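Local atomic coordinates of conserved hypothetical secreted protein (Helicobacter pylori, PDB entry 4RNZ), a protein that determines cell shape and probably acts as a zinc-dependent M23-family metallopeptidase on peptidoglycan. Residues Tyr46-Arg49 against Leu55-Ala58; Ile62-Gln67 against Asn307-Asn312; Asn120-Lys123 against Pro127-Arg130. One frame throughout, in Å; residues are numbered along the deposited sequence.

Interaction 1 of 3, residues Tyr46-Arg49 against Leu55-Ala58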
loop_
_atom_site.group_PDB
_atom_site.type_symbol
_atom_site.label_atom_id
_atom_site.label_comp_id
_atom_site.label_asym_id
_atom_site.label_seq_id
_atom_site.Cartn_x
_atom_site.Cartn_y
_atom_site.Cartn_z
ATOM N N TYR A 46 3.370 3.353 -19.111
ATOM C CA TYR A 46 3.654 2.903 -20.467
ATOM C C TYR A 46 2.967 3.802 -21.474
ATOM O O TYR A 46 1.803 4.181 -21.301
ATOM C CB TYR A 46 3.210 1.456 -20.668
ATOM C CG TYR A 46 3.816 0.496 -19.658
ATOM C CD1 TYR A 46 3.222 0.310 -18.413
ATOM C CD2 TYR A 46 5.007 -0.197 -19.930
ATOM C CE1 TYR A 46 3.785 -0.541 -17.471
ATOM C CE2 TYR A 46 5.564 -1.066 -18.998
ATOM C CZ TYR A 46 4.942 -1.229 -17.767
ATOM O OH TYR A 46 5.458 -2.068 -16.805
ATOM N N THR A 47 3.698 4.128 -22.534
ATOM C CA THR A 47 3.166 4.937 -23.616
ATOM C C THR A 47 3.488 4.340 -24.996
ATOM O O THR A 47 4.465 3.588 -25.184
ATOM C CB THR A 47 3.697 6.383 -23.575
ATOM O OG1 THR A 47 5.113 6.401 -23.803
ATOM C CG2 THR A 47 3.368 7.061 -22.262
ATOM N N LEU A 48 2.632 4.685 -25.952
ATOM C CA LEU A 48 2.822 4.313 -27.348
ATOM C C LEU A 48 2.542 5.548 -28.173
ATOM O O LEU A 48 1.482 6.193 -27.998
ATOM C CB LEU A 48 1.860 3.210 -27.773
ATOM C CG LEU A 48 2.030 2.725 -29.227
ATOM C CD1 LEU A 48 3.344 1.990 -29.435
ATOM C CD2 LEU A 48 0.861 1.846 -29.631
ATOM N N ARG A 49 3.469 5.858 -29.076
ATOM C CA ARG A 49 3.360 7.041 -29.923
ATOM C C ARG A 49 3.384 6.615 -31.398
ATOM O O ARG A 49 3.937 5.568 -31.714
ATOM C CB ARG A 49 4.513 7.990 -29.590
ATOM C CG ARG A 49 4.363 8.655 -28.224
ATOM C CD ARG A 49 5.540 9.505 -27.821
ATOM N NE ARG A 49 5.380 9.943 -26.436
ATOM C CZ ARG A 49 4.615 10.959 -26.034
ATOM N NH1 ARG A 49 3.927 11.690 -26.907
ATOM N NH2 ARG A 49 4.525 11.254 -24.742
ATOM N N LEU A 55 1.033 10.929 -28.961
ATOM C CA LEU A 55 0.604 9.949 -27.984
ATOM C C LEU A 55 -0.682 9.307 -28.472
ATOM O O LEU A 55 -1.694 9.992 -28.640
ATOM C CB LEU A 55 0.396 10.616 -26.623
ATOM C CG LEU A 55 0.219 9.715 -25.399
ATOM C CD1 LEU A 55 -1.172 9.099 -25.341
ATOM C CD2 LEU A 55 1.293 8.640 -25.354
ATOM N N ILE A 56 -0.648 7.996 -28.708
ATOM C CA ILE A 56 -1.856 7.288 -29.107
ATOM C C ILE A 56 -2.349 6.301 -28.056
ATOM O O ILE A 56 -3.476 5.861 -28.135
ATOM C CB ILE A 56 -1.693 6.596 -30.475
ATOM C CG1 ILE A 56 -0.766 5.380 -30.380
ATOM C CG2 ILE A 56 -1.221 7.619 -31.517
ATOM C CD1 ILE A 56 -0.341 4.815 -31.715
ATOM N N GLN A 57 -1.500 5.947 -27.089
ATOM C CA GLN A 57 -1.913 5.124 -25.952
ATOM C C GLN A 57 -1.064 5.373 -24.732
ATOM O O GLN A 57 0.124 5.660 -24.844
ATOM C CB GLN A 57 -1.802 3.652 -26.266
ATOM C CG GLN A 57 -2.956 3.103 -27.040
ATOM C CD GLN A 57 -2.972 1.621 -26.908
ATOM O OE1 GLN A 57 -3.724 1.064 -26.106
ATOM N NE2 GLN A 57 -2.083 0.967 -27.641
ATOM N N ALA A 58 -1.688 5.227 -23.567
ATOM C CA ALA A 58 -0.969 5.260 -22.299
ATOM C C ALA A 58 -1.647 4.363 -21.277
ATOM O O ALA A 58 -2.898 4.275 -21.223
ATOM C CB ALA A 58 -0.885 6.669 -21.776
#

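Interaction 2 of 3, residues Ile62-Gln67 against Asn307-Asn312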
loop_
_atom_site.group_PDB
_atom_site.type_symbol
_atom_site.label_atom_id
_atom_site.label_comp_id
_atom_site.label_asym_id
_atom_site.label_seq_id
_atom_site.Cartn_x
_atom_site.Cartn_y
_atom_site.Cartn_z
ATOM N N ILE A 62 -2.935 3.451 -11.196
ATOM C CA ILE A 62 -3.423 4.218 -10.055
ATOM C C ILE A 62 -3.480 3.390 -8.767
ATOM O O ILE A 62 -3.688 3.951 -7.712
ATOM C CB ILE A 62 -4.767 4.926 -10.309
ATOM C CG1 ILE A 62 -5.836 3.984 -10.818
ATOM C CG2 ILE A 62 -4.606 6.065 -11.317
ATOM C CD1 ILE A 62 -7.138 4.711 -11.083
ATOM N N SER A 63 -3.340 2.069 -8.864
ATOM C CA SER A 63 -3.202 1.208 -7.690
ATOM C C SER A 63 -2.426 -0.012 -8.155
ATOM O O SER A 63 -1.911 -0.028 -9.277
ATOM C CB SER A 63 -4.570 0.797 -7.137
ATOM O OG SER A 63 -5.245 -0.121 -7.995
ATOM N N GLN A 64 -2.348 -1.037 -7.318
ATOM C CA GLN A 64 -1.669 -2.269 -7.706
ATOM C C GLN A 64 -2.488 -3.090 -8.701
ATOM O O GLN A 64 -1.953 -3.973 -9.371
ATOM C CB GLN A 64 -1.331 -3.130 -6.485
ATOM C CG GLN A 64 -2.540 -3.794 -5.844
ATOM C CD GLN A 64 -3.213 -2.929 -4.789
ATOM O OE1 GLN A 64 -3.206 -1.692 -4.862
ATOM N NE2 GLN A 64 -3.807 -3.578 -3.806
ATOM N N ASP A 65 -3.783 -2.829 -8.810
ATOM C CA ASP A 65 -4.552 -3.570 -9.797
ATOM C C ASP A 65 -5.481 -2.763 -10.682
ATOM O O ASP A 65 -6.265 -3.352 -11.414
ATOM C CB ASP A 65 -5.283 -4.727 -9.147
ATOM C CG ASP A 65 -6.194 -4.284 -8.072
ATOM O OD1 ASP A 65 -6.857 -3.256 -8.273
ATOM O OD2 ASP A 65 -6.228 -4.964 -7.026
ATOM N N LEU A 66 -5.356 -1.439 -10.660
ATOM C CA LEU A 66 -6.147 -0.575 -11.537
ATOM C C LEU A 66 -5.261 0.458 -12.223
ATOM O O LEU A 66 -4.323 1.022 -11.616
ATOM C CB LEU A 66 -7.228 0.155 -10.736
ATOM C CG LEU A 66 -8.329 0.821 -11.553
ATOM C CD1 LEU A 66 -9.261 -0.217 -12.164
ATOM C CD2 LEU A 66 -9.121 1.783 -10.663
ATOM N N GLN A 67 -5.565 0.719 -13.491
ATOM C CA GLN A 67 -4.797 1.678 -14.276
ATOM C C GLN A 67 -5.676 2.519 -15.180
ATOM O O GLN A 67 -6.749 2.116 -15.588
ATOM C CB GLN A 67 -3.716 0.981 -15.137
ATOM C CG GLN A 67 -4.223 0.073 -16.249
ATOM C CD GLN A 67 -3.135 -0.840 -16.840
ATOM O OE1 GLN A 67 -1.974 -0.463 -16.964
ATOM N NE2 GLN A 67 -3.526 -2.045 -17.212
ATOM N N ASN A 307 1.745 0.219 2.692
ATOM C CA ASN A 307 2.800 -0.267 1.786
ATOM C C ASN A 307 2.463 0.076 0.329
ATOM O O ASN A 307 2.655 -0.729 -0.585
ATOM C CB ASN A 307 3.035 -1.767 1.979
ATOM C CG ASN A 307 3.796 -2.064 3.257
ATOM O OD1 ASN A 307 4.665 -1.309 3.624
ATOM N ND2 ASN A 307 3.471 -3.160 3.922
ATOM N N SER A 308 1.904 1.272 0.166
ATOM C CA SER A 308 1.539 1.865 -1.118
ATOM C C SER A 308 0.172 1.434 -1.653
ATOM O O SER A 308 -0.329 2.031 -2.604
ATOM C CB SER A 308 2.660 1.639 -2.163
ATOM O OG SER A 308 2.440 0.384 -2.818
ATOM N N ARG A 309 -0.455 0.428 -1.049
ATOM C CA ARG A 309 -1.712 -0.097 -1.535
ATOM C C ARG A 309 -2.902 0.437 -0.722
ATOM O O ARG A 309 -2.870 0.428 0.490
ATOM C CB ARG A 309 -1.695 -1.608 -1.468
ATOM C CG ARG A 309 -0.654 -2.226 -2.410
ATOM C CD ARG A 309 -0.620 -3.733 -2.269
ATOM N NE ARG A 309 0.013 -4.142 -1.022
ATOM C CZ ARG A 309 1.304 -4.461 -0.870
ATOM N NH1 ARG A 309 2.170 -4.440 -1.886
ATOM N NH2 ARG A 309 1.739 -4.827 0.330
ATOM N N PRO A 310 -3.949 0.914 -1.403
ATOM C CA PRO A 310 -5.131 1.389 -0.681
ATOM C C PRO A 310 -5.752 0.261 0.120
ATOM O O PRO A 310 -5.800 -0.881 -0.336
ATOM C CB PRO A 310 -6.092 1.854 -1.802
ATOM C CG PRO A 310 -5.511 1.399 -3.099
ATOM C CD PRO A 310 -4.101 0.955 -2.868
ATOM N N ILE A 311 -6.219 0.592 1.318
ATOM C CA ILE A 311 -6.805 -0.357 2.230
ATOM C C ILE A 311 -8.018 0.331 2.881
ATOM O O ILE A 311 -8.037 1.565 3.035
ATOM C CB ILE A 311 -5.734 -0.841 3.249
ATOM C CG1 ILE A 311 -6.257 -2.019 4.080
ATOM C CG2 ILE A 311 -5.272 0.301 4.147
ATOM C CD1 ILE A 311 -5.194 -2.787 4.863
ATOM N N ASN A 312 -9.049 -0.449 3.181
ATOM C CA ASN A 312 -10.263 0.093 3.783
ATOM C C ASN A 312 -9.961 0.733 5.148
ATOM O O ASN A 312 -9.543 0.039 6.085
ATOM C CB ASN A 312 -11.339 -0.991 3.943
ATOM C CG ASN A 312 -12.639 -0.432 4.488
ATOM O OD1 ASN A 312 -12.801 0.776 4.676
ATOM N ND2 ASN A 312 -13.571 -1.309 4.760
#

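Interaction 3 of 3, residues Asn120-Lys123 against Pro127-Arg130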
loop_
_atom_site.group_PDB
_atom_site.type_symbol
_atom_site.label_atom_id
_atom_site.label_comp_id
_atom_site.label_asym_id
_atom_site.label_seq_id
_atom_site.Cartn_x
_atom_site.Cartn_y
_atom_site.Cartn_z
ATOM N N ASN A 120 8.869 -2.384 9.858
ATOM C CA ASN A 120 7.563 -1.879 10.239
ATOM C C ASN A 120 6.656 -2.937 10.863
ATOM O O ASN A 120 5.954 -2.649 11.820
ATOM C CB ASN A 120 6.883 -1.176 9.048
ATOM C CG ASN A 120 7.413 0.228 8.823
ATOM O OD1 ASN A 120 7.653 0.968 9.777
ATOM N ND2 ASN A 120 7.574 0.622 7.550
ATOM N N ALA A 121 6.678 -4.148 10.326
ATOM C CA ALA A 121 5.872 -5.245 10.819
ATOM C C ALA A 121 6.266 -5.635 12.235
ATOM O O ALA A 121 5.435 -6.079 12.999
ATOM C CB ALA A 121 6.003 -6.460 9.914
ATOM N N TYR A 122 7.545 -5.493 12.551
ATOM C CA TYR A 122 8.061 -5.843 13.874
ATOM C C TYR A 122 8.371 -4.597 14.718
ATOM O O TYR A 122 9.150 -4.668 15.676
ATOM C CB TYR A 122 9.303 -6.723 13.708
ATOM C CG TYR A 122 8.970 -8.161 13.415
ATOM C CD1 TYR A 122 8.682 -9.054 14.447
ATOM C CD2 TYR A 122 8.926 -8.637 12.119
ATOM C CE1 TYR A 122 8.347 -10.371 14.195
ATOM C CE2 TYR A 122 8.616 -9.957 11.857
ATOM C CZ TYR A 122 8.320 -10.826 12.891
ATOM O OH TYR A 122 8.013 -12.145 12.629
ATOM N N LYS A 123 7.764 -3.458 14.390
ATOM C CA LYS A 123 8.188 -2.209 15.027
ATOM C C LYS A 123 8.040 -2.203 16.555
ATOM O O LYS A 123 8.876 -1.606 17.246
ATOM C CB LYS A 123 7.502 -0.966 14.447
ATOM C CG LYS A 123 8.495 0.186 14.384
ATOM C CD LYS A 123 7.899 1.572 14.238
ATOM C CE LYS A 123 9.039 2.555 14.013
ATOM N NZ LYS A 123 8.605 3.975 13.934
ATOM N N PRO A 127 11.293 -8.907 21.174
ATOM C CA PRO A 127 12.301 -9.837 20.648
ATOM C C PRO A 127 13.028 -9.341 19.394
ATOM O O PRO A 127 14.228 -9.633 19.216
ATOM C CB PRO A 127 11.487 -11.092 20.284
ATOM C CG PRO A 127 10.139 -10.919 20.907
ATOM C CD PRO A 127 9.924 -9.447 20.992
ATOM N N PHE A 128 12.319 -8.608 18.530
ATOM C CA PHE A 128 12.939 -8.096 17.316
ATOM C C PHE A 128 14.090 -7.153 17.634
ATOM O O PHE A 128 15.166 -7.291 17.071
ATOM C CB PHE A 128 11.936 -7.390 16.400
ATOM C CG PHE A 128 12.518 -7.013 15.056
ATOM C CD1 PHE A 128 12.637 -7.961 14.039
ATOM C CD2 PHE A 128 12.973 -5.719 14.810
ATOM C CE1 PHE A 128 13.187 -7.613 12.813
ATOM C CE2 PHE A 128 13.532 -5.375 13.590
ATOM C CZ PHE A 128 13.636 -6.319 12.591
ATOM N N LYS A 129 13.860 -6.193 18.523
ATOM C CA LYS A 129 14.896 -5.200 18.894
ATOM C C LYS A 129 16.121 -5.849 19.552
ATOM O O LYS A 129 17.226 -5.279 19.533
ATOM C CB LYS A 129 14.331 -4.167 19.868
ATOM C CG LYS A 129 13.127 -3.379 19.367
ATOM C CD LYS A 129 12.202 -3.009 20.527
ATOM C CE LYS A 129 10.848 -2.513 20.048
ATOM N NZ LYS A 129 10.939 -1.141 19.485
ATOM N N ARG A 130 15.916 -7.034 20.124
ATOM C CA ARG A 130 16.980 -7.797 20.787
ATOM C C ARG A 130 17.614 -8.897 19.938
ATOM O O ARG A 130 18.252 -9.820 20.468
ATOM C CB ARG A 130 16.418 -8.413 22.058
ATOM C CG ARG A 130 15.942 -7.365 23.046
ATOM C CD ARG A 130 15.465 -8.004 24.332
ATOM N NE ARG A 130 14.873 -7.001 25.216
ATOM C CZ ARG A 130 14.077 -7.273 26.247
ATOM N NH1 ARG A 130 13.767 -8.533 26.554
ATOM N NH2 ARG A 130 13.585 -6.281 26.978
#

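Interaction 1 of 3, residues Tyr46-Arg49 against Leu55-Ala58
Leu48 O is gripped by two backbone N-H groups in succession, Ile56 N at 2.9 Å and Gln57 N at 3.1 Å from that oxygen. The Ile56 donor lies in the carbonyl plane, whereas that of Gln57 is tilted slightly from it. Leu48 N returns a bond to Gln57 O (2.9 Å), completing the hydrogen-bonded antiparallel pair. Two residues thus face one: this is a classic beta bulge, set in the hairpin of strands 44-49 and 55-61 within the five-stranded antiparallel sheet of the N-terminal region. Ile56, the extra residue, has backbone angles of -113°/-16°, which depart from the extended form and let both N-H groups reach the same oxygen. On the face that carries Leu48 and Gln57, these two side chains run side by side in the same direction, and Leu48 CD2 also meets Ile56 CD1 at 3.8 Å, methyl to methyl. Gln57 suits this position because its aliphatic part can pack while OE1 bonds to His69 on the next strand. On the face of Thr47, Arg49, Leu55 and Ala58 the contact is made chiefly by the Leu55 methyl CD2. With CG opposite its backbone N (chi1 -168°), Leu55 sends CD2 to within 3.7 Å of Thr47 CB. The same methyl sits 4.1 Å above the centre of the Arg49 guanidinium plane, so a flat cation rests on a branched aliphatic chain while its nitrogens bond elsewhere: NH1 to Asn53 O in the hairpin turn and NH2 to Asn18. The small Ala58 brings its CA to 3.1 Å from Tyr46 O, a CA-H...O contact.

Interaction 2 of 3, residues Ile62-Gln67 against Asn307-Asn312
The Gln64 side chain lies crosswise over the methylenes of Arg309, with amide and guanidinium planes 72° apart. The touching atoms are Gln64 NE2 and Arg309 CD, 3.5 Å apart, and Gln64 CD against Arg309 CG at 3.6 Å. Arginine suits the place because its methylenes can pack here while NH1 bonds to Pro154 O. Gln64 CG stands between the backbone N and the carbonyl carbon (chi1 72°), and a bend at chi2 (-88°) turns the amide over the arginine. Gln64 and Pro310 run antiparallel past one another, Gln64 OE1 ending 3.4 Å from Pro310 CD. That oxygen is buried by the contact without a polar partner in the model. The rigid, apolar proline ring offers a surface to Tyr220 and to Ser63 CB, which is 4.2 Å from Pro310 CG. The Ser63 hydroxyl serves two partners: Ser63 OG accepts from Asp65 N at 3.2 Å and is hydrogen-bonded to Tyr220 OH. An ST turn between two N-terminal strands is thereby laid against strand 309-311, a small contact between the N-terminal and M23 peptidase regions, with the Pro310 side chain about 8 Å from that of the zinc ligand His301 and about 11 Å from the zinc ion.

Interaction 3 of 3, residues Asn120-Lys123 against Pro127-Arg130
Helix 112-121 runs out at Tyr122, the first residue to leave helical angles, and the chain then turns to enter helix 126-129, whose Phe128 CA comes within 6.4 Å of Tyr122 CA. The first helix closes with a weak bond from Lys123 N to Asn120 O, and the second likewise with one from Arg130 N to Pro127 O. Between them Tyr122 CB projects over one face of the Phe128 ring, 3.8 Å from its centroid and 24° off the normal, a CH-pi contact displaced toward the rim. CB is also 3.5 Å from Phe128 CG. The two rings are nearly parallel, with planes at 16°, but their centroids are 5.3 Å apart and they are slid so far that they barely overlap. A chi1 of -172° sets the Phe128 ring beside its own carbonyl carbon and carries it back to the first helix. Phenylalanine suits the place, since its flat apolar ring offers a face to Tyr122 CB while also packing on Val161, Leu118 and Met119. This is a short turn joining two consecutive helices in the second domain of Csd3, laid on the beta-sheet that contains strands 153-163 and 166-172. A tyrosine suits the inner side: its ring packs on Ala159, Val161 and Leu170, and its hydroxyl bonds to Tyr168 O. The outer side is polar. Lys129, bent at chi2 and chi4, brings NZ to 3.1 Å from Lys123 O, where it donates a hydrogen bond. A long flexible chain can reach that carbonyl across the turn, while Lys123 sends its own ammonium the other way, to Asn258.

Overall arrangement
From the N terminus, interaction 1 comes first and closes a short hairpin with five residues between its segments, complete before interaction 2 opens. Strand 55-61 then runs on to the turn at 62-65, which leads into strand 66-73, so interaction 1 and the first segment of interaction 2 belong to one sheet although the centres of the two contacts are 22 Å apart. Interaction 2 spans 239 residues and joins that region to the M23 peptidase region. Within this long span falls interaction 3, a local turn between two helices of the second domain. Interactions 1 and 3 lie on opposite sides of the chain's centre, while interactions 2 and 3 approach to about 5 Å between nearest atoms without touching.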